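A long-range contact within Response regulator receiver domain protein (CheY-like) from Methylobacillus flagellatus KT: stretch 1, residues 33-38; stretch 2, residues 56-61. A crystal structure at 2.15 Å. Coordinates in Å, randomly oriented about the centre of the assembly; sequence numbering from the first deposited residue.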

# COMPACT_ATOMS: atom_id res chain seq x y z
N VAL A 33 -15.48 -0.74 -18.38
CA VAL A 33 -15.96 0.54 -18.84
C VAL A 33 -14.73 1.29 -19.28
O VAL A 33 -13.62 0.91 -18.91
N MET A 34 -14.91 2.34 -20.06
CA MET A 34 -13.76 2.99 -20.71
C MET A 34 -13.46 4.42 -20.20
O MET A 34 -12.63 5.12 -20.78
N SER A 35 -14.09 4.84 -19.11
CA SER A 35 -13.86 6.18 -18.53
C SER A 35 -14.18 6.20 -17.05
O SER A 35 -14.95 5.34 -16.55
N GLY A 36 -13.62 7.18 -16.35
CA GLY A 36 -13.97 7.42 -14.94
C GLY A 36 -15.46 7.62 -14.74
O GLY A 36 -16.06 7.00 -13.87
N THR A 37 -16.08 8.46 -15.58
CA THR A 37 -17.55 8.72 -15.50
C THR A 37 -18.35 7.44 -15.56
O THR A 37 -19.28 7.24 -14.77
N ASP A 38 -18.00 6.57 -16.51
CA ASP A 38 -18.74 5.32 -16.68
C ASP A 38 -18.55 4.40 -15.48
O ASP A 38 -19.51 3.73 -15.05
N ASN A 56 -4.00 5.81 -16.01
CA ASN A 56 -4.06 6.79 -17.08
C ASN A 56 -5.40 6.70 -17.76
O ASN A 56 -5.62 5.80 -18.54
N LEU A 57 -6.30 7.63 -17.50
CA LEU A 57 -7.63 7.51 -18.07
C LEU A 57 -7.95 8.74 -18.93
O LEU A 57 -7.27 9.75 -18.80
N PRO A 58 -8.95 8.64 -19.84
CA PRO A 58 -9.13 9.82 -20.66
C PRO A 58 -9.58 11.05 -19.83
O PRO A 58 -9.02 12.14 -20.02
N ASP A 59 -10.52 10.86 -18.90
CA ASP A 59 -11.18 11.97 -18.21
C ASP A 59 -10.69 12.24 -16.77
O ASP A 59 -11.31 13.04 -16.05
N THR A 60 -9.62 11.56 -16.34
CA THR A 60 -9.24 11.59 -14.92
C THR A 60 -7.98 10.80 -14.70
O THR A 60 -7.61 9.99 -15.56
N SER A 61 -7.31 11.01 -13.57
CA SER A 61 -6.24 10.10 -13.15
C SER A 61 -6.87 8.91 -12.43
O SER A 61 -8.00 8.99 -11.95

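This is a small polar contact in which one carboxylate, that of Asp59 in a loop, takes hold of the backbone amides at the start of a helix, with a few apolar atoms filling in around it. The two stretches bury 217 Å² between them, counting both sides, and Asp59 gives up more area than any other residue here.

The logic begins with the helix start. The amides of the first turn have no preceding turn to supply carbonyl partners, so something else must accept from them. Ser35, at the N-cap position, meets part of this need from within its own stretch: with chi1 at 64° (p), its OG accepts from Asp38 N at 3.2 Å. Asp59 answers the two amides before that one from across the contact. Its CA-to-CB bond points toward the helix start, and chi1 of 52° (p) with chi2 of -17° presents both carboxylate oxygens to the backbone. Gly36 N donates to Asp59 OD1 at 2.9 Å with an angle of 158°, and Thr37 N donates to Asp59 OD2 at 3.0 Å with an angle of 165°. Both bonds are nearly straight.

Thr37 adds a third bond from its side chain. Its CA-to-CB bond points sideways to the other stretch, yet its OG1 donates to Asp59 OD2 at 2.8 Å. The chi1 of -28° lies between the p and m wells. Asp59 OD2 thus accepts from both the backbone and the side chain of Thr37, and it also lies 3.5 Å from Ser35 CB, bringing the carboxylate against the capping residue itself.

At Gly36 there is no room for a CB. A CB there would point toward the second stretch and would come within 2.6 Å of Thr60 CG2, a clash. Without one, the backbone can sit close: Gly36 CA is 3.9 Å from Thr60 CG2, the methyl that Thr60, in the t rotamer (chi1 -178°), directs into this space. Thr60 OG1 is engaged within its own stretch, donating to Ser61 O at 3.0 Å. The CA-to-CB bond of Leu57 also points toward the first stretch, with an m, t side chain, but its reach is slight, Leu57 CD1 standing 4.5 Å from Gly36 N.

Pro58 closes the contact near Met34 and Ser35. Its ring has the C-gamma exo pucker, and Pro58 CG lies 3.6 Å from Met34 O, while Pro58 CD lies 4.4 Å from Ser35 CA. The CA-to-CB bond of Met34 points away, and its closest atom to the second stretch is the backbone O. Asp38 also makes no side-chain contact with the second stretch.

The rule to read from this contact is economical: a serine caps its own helix, an aspartate from a distant loop binds the first two amides of the helix, and a glycine leaves room for a neighbouring methyl.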

# COMPACT_ATOMS: atom_id res chain seq x y z
CB VAL A 33 -16.69 1.31 -17.70
CG1 VAL A 33 -18.01 0.67 -17.42
CG2 VAL A 33 -15.83 1.33 -16.46
CB MET A 34 -13.90 2.91 -22.24
CG MET A 34 -13.71 1.48 -22.83
SD MET A 34 -14.07 1.32 -24.64
CE MET A 34 -15.86 1.24 -24.61
CB SER A 35 -14.70 7.26 -19.24
OG SER A 35 -16.09 7.01 -19.05
CB THR A 37 -18.05 9.57 -16.69
OG1 THR A 37 -16.99 10.40 -17.13
CG2 THR A 37 -19.24 10.45 -16.29
CB ASP A 38 -18.38 4.65 -18.00
CG ASP A 38 -19.10 5.28 -19.18
OD1 ASP A 38 -19.86 6.27 -18.98
OD2 ASP A 38 -18.93 4.79 -20.31
CB ASN A 56 -3.03 6.45 -18.16
CG ASN A 56 -1.61 6.83 -17.78
OD1 ASN A 56 -1.36 7.88 -17.17
ND2 ASN A 56 -0.64 5.98 -18.17
CB LEU A 57 -8.65 7.30 -16.95
CG LEU A 57 -8.67 5.90 -16.35
CD1 LEU A 57 -9.50 5.92 -15.07
CD2 LEU A 57 -9.24 4.89 -17.37
CB PRO A 58 -10.22 9.40 -21.66
CG PRO A 58 -10.46 7.91 -21.43
CD PRO A 58 -9.95 7.59 -20.09
CB ASP A 59 -12.70 11.72 -18.17
CG ASP A 59 -13.06 10.33 -17.61
OD1 ASP A 59 -12.17 9.43 -17.54
OD2 ASP A 59 -14.24 10.13 -17.24
CB THR A 60 -10.39 11.00 -14.00
OG1 THR A 60 -10.01 11.08 -12.63
CG2 THR A 60 -10.73 9.50 -14.36
CB SER A 61 -5.21 10.79 -12.24
OG SER A 61 -5.73 10.97 -10.93